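Local atomic coordinates of gentamicin resistance protein (Enterococcus gallinarum, PDB entry 6CTZ), a protein that probably transfers a phosphate from a guanine nucleotide to the 2'' hydroxyl of aminoglycosides such as kanamycin, conferring resistance to gentamicin and related antibiotics. Residues K54-K67 against E122-V136. The protein carries 2 engineered substitutions. Residues are numbered along the deposited sequence; the frame is centred on the assembly and turned at random.
Sequences KEIQLLPLLVGCVK and ELSAFPVETAISAGV
The kinase-like N-terminal lobe meets the following lobe here: helix 46-62, probably corresponding to helix C of protein kinases, its Glu-55 salt-bridged to Arg-41 of strand 38-43, lies against helix 128-133 and the turn before it. In the conformer modelled, one of two, Leu-62 CD2 stands 3.7 Å from the Phe-126 ring centroid and 20° off its normal, a CH-pi contact over one face; Pro-127 CD covers the opposite face. Cys-65 SG lies in the ring plane, 3.9 Å from Phe-126 CE1, an edge-on sulfur-aromatic contact. Phe-126 CB leaves the backbone toward 54-62, and chi1 -170° (CG anti to the backbone N) carries the ring to Leu-61, whose CB meets CZ. Segments 54-62 and 128-133 run roughly antiparallel (146°), their axes approaching to 9.6 Å. Ala-134 CB fits against Gln-57 CB at 3.7 Å. A Schellman motif ends helix 128-133: Val-136 N hydrogen-bonds to Ala-131 O and Gly-135 N to Ile-132 O, Gly-135 having positive phi. Val-136 CG2 lies 3.9 Å from Leu-58 CD2. Lys-54, its side chain about 8 Å from a bound magnesium ion, crosses Val-136 at a slant, giving NZ to the Gly-216 and Ala-218 carbonyls. Glu-122 OE2 accepts a weak bond from Lys-67 N (3.4 Å), reinforced by a bridging water.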
ATOM      1  N   LYS A  54      -4.480  14.500  -0.901  1.00 11.47           N
ATOM      2  CA  LYS A  54      -4.302  14.043   0.473  1.00 10.77           C
ATOM      3  C   LYS A  54      -2.822  13.968   0.839  1.00 10.67           C
ATOM      4  O   LYS A  54      -2.405  14.495   1.873  1.00 10.68           O
ATOM      5  CB  LYS A  54      -4.981  12.681   0.649  1.00 11.89           C
ATOM      6  CG  LYS A  54      -4.648  11.956   1.951  1.00 11.40           C
ATOM      7  CD  LYS A  54      -5.336  10.607   2.027  1.00 11.55           C
ATOM      8  CE  LYS A  54      -4.814   9.614   0.998  1.00 11.87           C
ATOM      9  NZ  LYS A  54      -5.704   8.410   0.927  1.00 12.07           N
ATOM     10  N   GLU A  55      -2.002  13.342  -0.018  1.00 11.06           N
ATOM     11  CA  GLU A  55      -0.573  13.238   0.282  1.00 10.21           C
ATOM     12  C   GLU A  55       0.088  14.610   0.392  1.00 10.30           C
ATOM     13  O   GLU A  55       0.971  14.808   1.233  1.00 11.21           O
ATOM     14  CB  GLU A  55       0.147  12.373  -0.760  1.00 11.50           C
ATOM     15  CG  GLU A  55      -0.233  10.896  -0.713  1.00 12.92           C
ATOM     16  CD  GLU A  55       0.671  10.070  -1.598  1.00 14.85           C
ATOM     17  OE1 GLU A  55       0.345   9.920  -2.790  1.00 17.56           O
ATOM     18  OE2 GLU A  55       1.724   9.595  -1.115  1.00 15.18           O
ATOM     19  N   ILE A  56      -0.319  15.562  -0.455  1.00 10.70           N
ATOM     20  CA  ILE A  56       0.258  16.904  -0.401  1.00 11.06           C
ATOM     21  C   ILE A  56       0.090  17.512   0.989  1.00 11.22           C
ATOM     22  O   ILE A  56       0.988  18.197   1.500  1.00 12.22           O
ATOM     23  CB  ILE A  56      -0.352  17.791  -1.506  1.00 11.92           C
ATOM     24  CG1 ILE A  56       0.205  17.387  -2.876  1.00 12.70           C
ATOM     25  CG2 ILE A  56      -0.112  19.282  -1.210  1.00 13.20           C
ATOM     26  CD1 ILE A  56      -0.557  17.976  -4.046  1.00 14.37           C
ATOM     27  N   GLN A  57      -1.064  17.273   1.623  1.00 10.72           N
ATOM     28  CA  GLN A  57      -1.319  17.827   2.949  1.00 11.74           C
ATOM     29  C   GLN A  57      -0.718  16.963   4.048  1.00 11.30           C
ATOM     30  O   GLN A  57      -0.231  17.488   5.058  1.00 12.23           O
ATOM     31  CB  GLN A  57      -2.819  17.956   3.184  1.00 13.87           C
ATOM     32  CG  GLN A  57      -3.555  18.869   2.216  1.00 17.72           C
ATOM     33  CD  GLN A  57      -5.051  18.668   2.337  1.00 23.81           C
ATOM     34  OE1 GLN A  57      -5.664  17.964   1.527  1.00 26.00           O
ATOM     35  NE2 GLN A  57      -5.643  19.250   3.370  1.00 25.32           N
ATOM     36  N   LEU A  58      -0.773  15.636   3.886  1.00 10.64           N
ATOM     37  CA  LEU A  58      -0.393  14.738   4.971  1.00 10.22           C
ATOM     38  C   LEU A  58       1.118  14.622   5.119  1.00 10.36           C
ATOM     39  O   LEU A  58       1.642  14.646   6.241  1.00 11.66           O
ATOM     40  CB  LEU A  58      -0.990  13.350   4.735  1.00 10.45           C
ATOM     41  CG  LEU A  58      -0.553  12.280   5.740  1.00 11.31           C
ATOM     42  CD1 LEU A  58      -1.077  12.584   7.145  1.00 13.39           C
ATOM     43  CD2 LEU A  58      -0.996  10.895   5.306  1.00 11.98           C
ATOM     44  N   LEU A  59       1.829  14.425   4.011  1.00 10.66           N
ATOM     45  CA  LEU A  59       3.239  14.057   4.124  1.00 10.90           C
ATOM     46  C   LEU A  59       4.065  15.096   4.868  1.00 11.45           C
ATOM     47  O   LEU A  59       4.924  14.694   5.674  1.00 12.35           O
ATOM     48  CB  LEU A  59       3.842  13.722   2.748  1.00 11.70           C
ATOM     49  CG  LEU A  59       3.263  12.468   2.080  1.00 12.63           C
ATOM     50  CD1 LEU A  59       3.859  12.276   0.684  1.00 15.03           C
ATOM     51  CD2 LEU A  59       3.499  11.242   2.935  1.00 17.19           C
ATOM     52  N   PRO A  60       3.879  16.406   4.663  1.00 12.06           N
ATOM     53  CA  PRO A  60       4.684  17.368   5.427  1.00 12.93           C
ATOM     54  C   PRO A  60       4.482  17.248   6.919  1.00 13.53           C
ATOM     55  O   PRO A  60       5.419  17.518   7.679  1.00 16.92           O
ATOM     56  CB  PRO A  60       4.222  18.726   4.884  1.00 13.39           C
ATOM     57  CG  PRO A  60       3.758  18.427   3.499  1.00 13.54           C
ATOM     58  CD  PRO A  60       3.091  17.083   3.610  1.00 12.59           C
ATOM     59  N   LEU A  61       3.298  16.813   7.362  1.00 12.70           N
ATOM     60  CA  LEU A  61       3.048  16.642   8.784  1.00 13.84           C
ATOM     61  C   LEU A  61       3.681  15.369   9.320  1.00 13.66           C
ATOM     62  O   LEU A  61       3.979  15.293  10.516  1.00 15.97           O
ATOM     63  CB  LEU A  61       1.542  16.590   9.036  1.00 14.46           C
ATOM     64  CG  LEU A  61       0.772  17.804   8.516  1.00 16.73           C
ATOM     65  CD1 LEU A  61      -0.733  17.595   8.626  1.00 17.50           C
ATOM     66  CD2 LEU A  61       1.218  19.065   9.237  1.00 19.44           C
ATOM     67  N   LEU A  62       3.905  14.381   8.458  1.00 13.55           N
ATOM     68  CA  LEU A  62       4.463  13.098   8.876  0.60 13.19           C
ATOM     69  C   LEU A  62       5.983  13.083   8.917  1.00 13.69           C
ATOM     70  O   LEU A  62       6.553  12.279   9.660  1.00 14.85           O
ATOM     71  CB  LEU A  62       4.039  11.990   7.911  0.60 14.31           C
ATOM     72  CG  LEU A  62       2.615  11.472   8.012  0.60 13.43           C
ATOM     73  CD1 LEU A  62       2.441  10.304   7.061  0.60 12.65           C
ATOM     74  CD2 LEU A  62       2.310  11.052   9.440  0.60 14.52           C
ATOM     75  N   VAL A  63       6.650  13.945   8.135  1.00 14.17           N
ATOM     76  CA  VAL A  63       8.105  13.867   7.973  0.91 14.66           C
ATOM     77  C   VAL A  63       8.801  13.836   9.328  1.00 15.37           C
ATOM     78  O   VAL A  63       9.710  13.032   9.570  1.00 15.97           O
ATOM     79  CB  VAL A  63       8.611  15.030   7.095  0.91 14.38           C
ATOM     80  CG1 VAL A  63      10.134  15.156   7.171  0.91 14.77           C
ATOM     81  CG2 VAL A  63       8.188  14.848   5.645  0.91 15.87           C
ATOM     82  N   GLY A  64       8.396  14.733  10.227  1.00 15.83           N
ATOM     83  CA  GLY A  64       9.031  14.836  11.525  1.00 17.66           C
ATOM     84  C   GLY A  64       8.636  13.783  12.534  1.00 17.53           C
ATOM     85  O   GLY A  64       9.159  13.779  13.655  1.00 20.88           O
ATOM     86  N   CYS A  65       7.724  12.881  12.168  1.00 15.37           N
ATOM     87  CA  CYS A  65       7.204  11.869  13.074  1.00 16.67           C
ATOM     88  C   CYS A  65       7.703  10.469  12.765  1.00 16.56           C
ATOM     89  O   CYS A  65       7.465   9.558  13.564  1.00 19.41           O
ATOM     90  CB  CYS A  65       5.669  11.859  13.023  1.00 19.42           C
ATOM     91  SG  CYS A  65       4.934  13.456  13.397  1.00 23.30           S
ATOM     92  N   VAL A  66       8.358  10.262  11.627  1.00 16.06           N
ATOM     93  CA  VAL A  66       8.832   8.941  11.236  1.00 15.82           C
ATOM     94  C   VAL A  66      10.350   8.981  11.099  1.00 16.24           C
ATOM     95  O   VAL A  66      10.953  10.035  10.886  1.00 18.05           O
ATOM     96  CB  VAL A  66       8.162   8.413   9.945  1.00 16.56           C
ATOM     97  CG1 VAL A  66       6.667   8.246  10.148  1.00 17.45           C
ATOM     98  CG2 VAL A  66       8.437   9.345   8.785  1.00 16.64           C
ATOM     99  N   LYS A  67      10.970   7.812  11.250  1.00 17.29           N
ATOM    100  CA  LYS A  67      12.421   7.662  11.189  1.00 17.92           C
ATOM    101  C   LYS A  67      12.884   7.009   9.893  1.00 19.74           C
ATOM    102  O   LYS A  67      13.960   6.401   9.848  1.00 24.29           O
ATOM    103  CB  LYS A  67      12.922   6.846  12.379  1.00 20.06           C
ATOM    104  CG  LYS A  67      12.653   7.502  13.714  1.00 23.65           C
ATOM    105  CD  LYS A  67      13.287   6.710  14.836  1.00 28.11           C
ATOM    106  CE  LYS A  67      12.866   7.229  16.201  1.00 31.41           C
ATOM    107  NZ  LYS A  67      13.214   8.658  16.396  1.00 32.93           N
ATOM    108  N   GLU A 122       4.806   4.456  14.860  1.00 10.97           N
ATOM    109  CA  GLU A 122       4.750   5.899  14.667  1.00 11.75           C
ATOM    110  C   GLU A 122       3.459   6.317  13.978  1.00 11.55           C
ATOM    111  O   GLU A 122       2.836   7.308  14.378  1.00 12.89           O
ATOM    112  CB  GLU A 122       5.979   6.365  13.894  1.00 13.50           C
ATOM    113  CG  GLU A 122       7.262   6.245  14.714  1.00 15.94           C
ATOM    114  CD  GLU A 122       8.534   6.191  13.881  1.00 19.00           C
ATOM    115  OE1 GLU A 122       9.629   6.226  14.477  1.00 22.59           O
ATOM    116  OE2 GLU A 122       8.445   6.091  12.645  1.00 19.67           O
ATOM    117  N   LEU A 123       3.020   5.566  12.964  1.00 11.26           N
ATOM    118  CA  LEU A 123       1.735   5.879  12.340  1.00 11.47           C
ATOM    119  C   LEU A 123       0.609   5.763  13.357  1.00 12.03           C
ATOM    120  O   LEU A 123      -0.283   6.619  13.414  1.00 12.38           O
ATOM    121  CB  LEU A 123       1.464   4.958  11.147  1.00 12.33           C
ATOM    122  CG  LEU A 123       2.397   5.118   9.941  1.00 12.80           C
ATOM    123  CD1 LEU A 123       1.864   4.302   8.766  1.00 14.86           C
ATOM    124  CD2 LEU A 123       2.552   6.578   9.554  1.00 14.34           C
ATOM    125  N   SER A 124       0.652   4.724  14.189  1.00 12.96           N
ATOM    126  CA  SER A 124      -0.397   4.517  15.179  1.00 14.25           C
ATOM    127  C   SER A 124      -0.385   5.566  16.279  1.00 14.43           C
ATOM    128  O   SER A 124      -1.387   5.707  16.984  1.00 16.81           O
ATOM    129  CB  SER A 124      -0.281   3.132  15.805  1.00 15.06           C
ATOM    130  OG  SER A 124      -0.745   2.138  14.909  1.00 17.33           O
ATOM    131  N   ALA A 125       0.715   6.297  16.445  1.00 13.57           N
ATOM    132  CA  ALA A 125       0.791   7.386  17.404  1.00 14.55           C
ATOM    133  C   ALA A 125       0.433   8.739  16.800  1.00 14.26           C
ATOM    134  O   ALA A 125       0.290   9.716  17.542  1.00 15.87           O
ATOM    135  CB  ALA A 125       2.200   7.453  18.002  1.00 16.60           C
ATOM    136  N   PHE A 126       0.283   8.827  15.482  1.00 12.79           N
ATOM    137  CA  PHE A 126       0.013  10.117  14.857  1.00 12.98           C
ATOM    138  C   PHE A 126      -1.416  10.570  15.163  1.00 12.78           C
ATOM    139  O   PHE A 126      -2.353   9.780  15.057  1.00 14.26           O
ATOM    140  CB  PHE A 126       0.219  10.028  13.342  1.00 12.67           C
ATOM    141  CG  PHE A 126       0.199  11.365  12.665  1.00 12.12           C
ATOM    142  CD1 PHE A 126       1.332  12.164  12.649  1.00 15.25           C
ATOM    143  CD2 PHE A 126      -0.971  11.856  12.099  1.00 14.12           C
ATOM    144  CE1 PHE A 126       1.314  13.412  12.042  1.00 16.16           C
ATOM    145  CE2 PHE A 126      -0.993  13.106  11.497  1.00 14.94           C
ATOM    146  CZ  PHE A 126       0.151  13.881  11.470  1.00 15.78           C
ATOM    147  N   PRO A 127      -1.620  11.841  15.515  1.00 13.13           N
ATOM    148  CA  PRO A 127      -2.975  12.291  15.902  1.00 13.63           C
ATOM    149  C   PRO A 127      -3.979  12.124  14.769  1.00 12.89           C
ATOM    150  O   PRO A 127      -3.840  12.708  13.696  1.00 13.02           O
ATOM    151  CB  PRO A 127      -2.764  13.760  16.279  1.00 14.66           C
ATOM    152  CG  PRO A 127      -1.332  13.810  16.703  1.00 16.63           C
ATOM    153  CD  PRO A 127      -0.612  12.885  15.752  1.00 15.08           C
ATOM    154  N   VAL A 128      -5.015  11.326  15.026  1.00 12.47           N
ATOM    155  CA  VAL A 128      -6.007  11.016  13.996  0.68 12.73           C
ATOM    156  C   VAL A 128      -6.685  12.287  13.493  1.00 12.44           C
ATOM    157  O   VAL A 128      -6.952  12.445  12.295  1.00 12.96           O
ATOM    158  CB  VAL A 128      -7.014   9.987  14.543  0.68 13.83           C
ATOM    159  CG1 VAL A 128      -8.260   9.914  13.681  0.68 16.01           C
ATOM    160  CG2 VAL A 128      -6.346   8.603  14.687  0.68 13.85           C
ATOM    161  N   GLU A 129      -6.988  13.215  14.412  1.00 12.36           N
ATOM    162  CA  GLU A 129      -7.667  14.449  14.017  1.00 12.57           C
ATOM    163  C   GLU A 129      -6.811  15.297  13.083  1.00 13.03           C
ATOM    164  O   GLU A 129      -7.342  15.933  12.167  1.00 13.19           O
ATOM    165  CB  GLU A 129      -8.109  15.245  15.247  1.00 14.22           C
ATOM    166  CG  GLU A 129      -6.995  15.877  16.075  1.00 16.23           C
ATOM    167  CD  GLU A 129      -6.337  14.934  17.074  1.00 17.96           C
ATOM    168  OE1 GLU A 129      -6.624  13.708  17.068  1.00 17.44           O
ATOM    169  OE2 GLU A 129      -5.518  15.440  17.870  1.00 20.20           O
ATOM    170  N   THR A 130      -5.489  15.294  13.275  1.00 12.73           N
ATOM    171  CA  THR A 130      -4.616  16.021  12.359  1.00 13.34           C
ATOM    172  C   THR A 130      -4.641  15.384  10.976  1.00 13.39           C
ATOM    173  O   THR A 130      -4.718  16.079   9.954  1.00 13.46           O
ATOM    174  CB  THR A 130      -3.199  16.033  12.926  1.00 15.05           C
ATOM    175  OG1 THR A 130      -3.220  16.662  14.217  1.00 16.42           O
ATOM    176  CG2 THR A 130      -2.247  16.791  11.994  1.00 16.72           C
ATOM    177  N   ALA A 131      -4.590  14.054  10.924  1.00 12.71           N
ATOM    178  CA  ALA A 131      -4.689  13.373   9.640  1.00 11.81           C
ATOM    179  C   ALA A 131      -6.016  13.667   8.946  1.00 11.34           C
ATOM    180  O   ALA A 131      -6.036  13.961   7.744  1.00 12.17           O
ATOM    181  CB  ALA A 131      -4.491  11.871   9.834  1.00 12.86           C
ATOM    182  N   ILE A 132      -7.137  13.616   9.684  1.00 11.37           N
ATOM    183  CA  ILE A 132      -8.430  13.898   9.060  1.00 11.75           C
ATOM    184  C   ILE A 132      -8.453  15.313   8.491  1.00 11.63           C
ATOM    185  O   ILE A 132      -8.975  15.552   7.392  1.00 13.53           O
ATOM    186  CB  ILE A 132      -9.589  13.659  10.044  1.00 12.53           C
ATOM    187  CG1 ILE A 132      -9.637  12.192  10.480  1.00 13.63           C
ATOM    188  CG2 ILE A 132     -10.920  14.060   9.409  1.00 13.59           C
ATOM    189  CD1 ILE A 132     -10.586  11.956  11.658  1.00 15.20           C
ATOM    190  N   SER A 133      -7.883  16.274   9.231  1.00 11.97           N
ATOM    191  CA  SER A 133      -7.831  17.656   8.762  1.00 13.67           C
ATOM    192  C   SER A 133      -7.016  17.793   7.481  1.00 14.05           C
ATOM    193  O   SER A 133      -7.218  18.754   6.730  1.00 16.61           O
ATOM    194  CB  SER A 133      -7.251  18.542   9.868  1.00 15.45           C
ATOM    195  OG  SER A 133      -5.829  18.489   9.888  1.00 17.74           O
ATOM    196  N   ALA A 134      -6.099  16.861   7.223  1.00 13.19           N
ATOM    197  CA  ALA A 134      -5.280  16.833   6.020  1.00 14.43           C
ATOM    198  C   ALA A 134      -5.921  16.044   4.884  1.00 14.98           C
ATOM    199  O   ALA A 134      -5.244  15.738   3.900  1.00 18.83           O
ATOM    200  CB  ALA A 134      -3.892  16.270   6.336  1.00 15.64           C
ATOM    201  N   GLY A 135      -7.199  15.696   5.002  1.00 13.28           N
ATOM    202  CA  GLY A 135      -7.892  14.985   3.949  1.00 13.53           C
ATOM    203  C   GLY A 135      -7.798  13.475   4.003  1.00 12.47           C
ATOM    204  O   GLY A 135      -8.199  12.814   3.034  1.00 14.82           O
ATOM    205  N   VAL A 136      -7.278  12.906   5.087  1.00 11.83           N
ATOM    206  CA  VAL A 136      -7.223  11.449   5.224  1.00 11.60           C
ATOM    207  C   VAL A 136      -8.634  10.954   5.526  1.00 12.21           C
ATOM    208  O   VAL A 136      -9.251  11.420   6.492  1.00 13.10           O
ATOM    209  CB  VAL A 136      -6.222  11.037   6.312  1.00 11.50           C
ATOM    210  CG1 VAL A 136      -6.187   9.530   6.476  1.00 11.79           C
ATOM    211  CG2 VAL A 136      -4.829  11.560   5.969  1.00 12.20           C
TER
HETATM  212  O   HOH W   1      10.059   5.068  10.667  1.00 17.03           O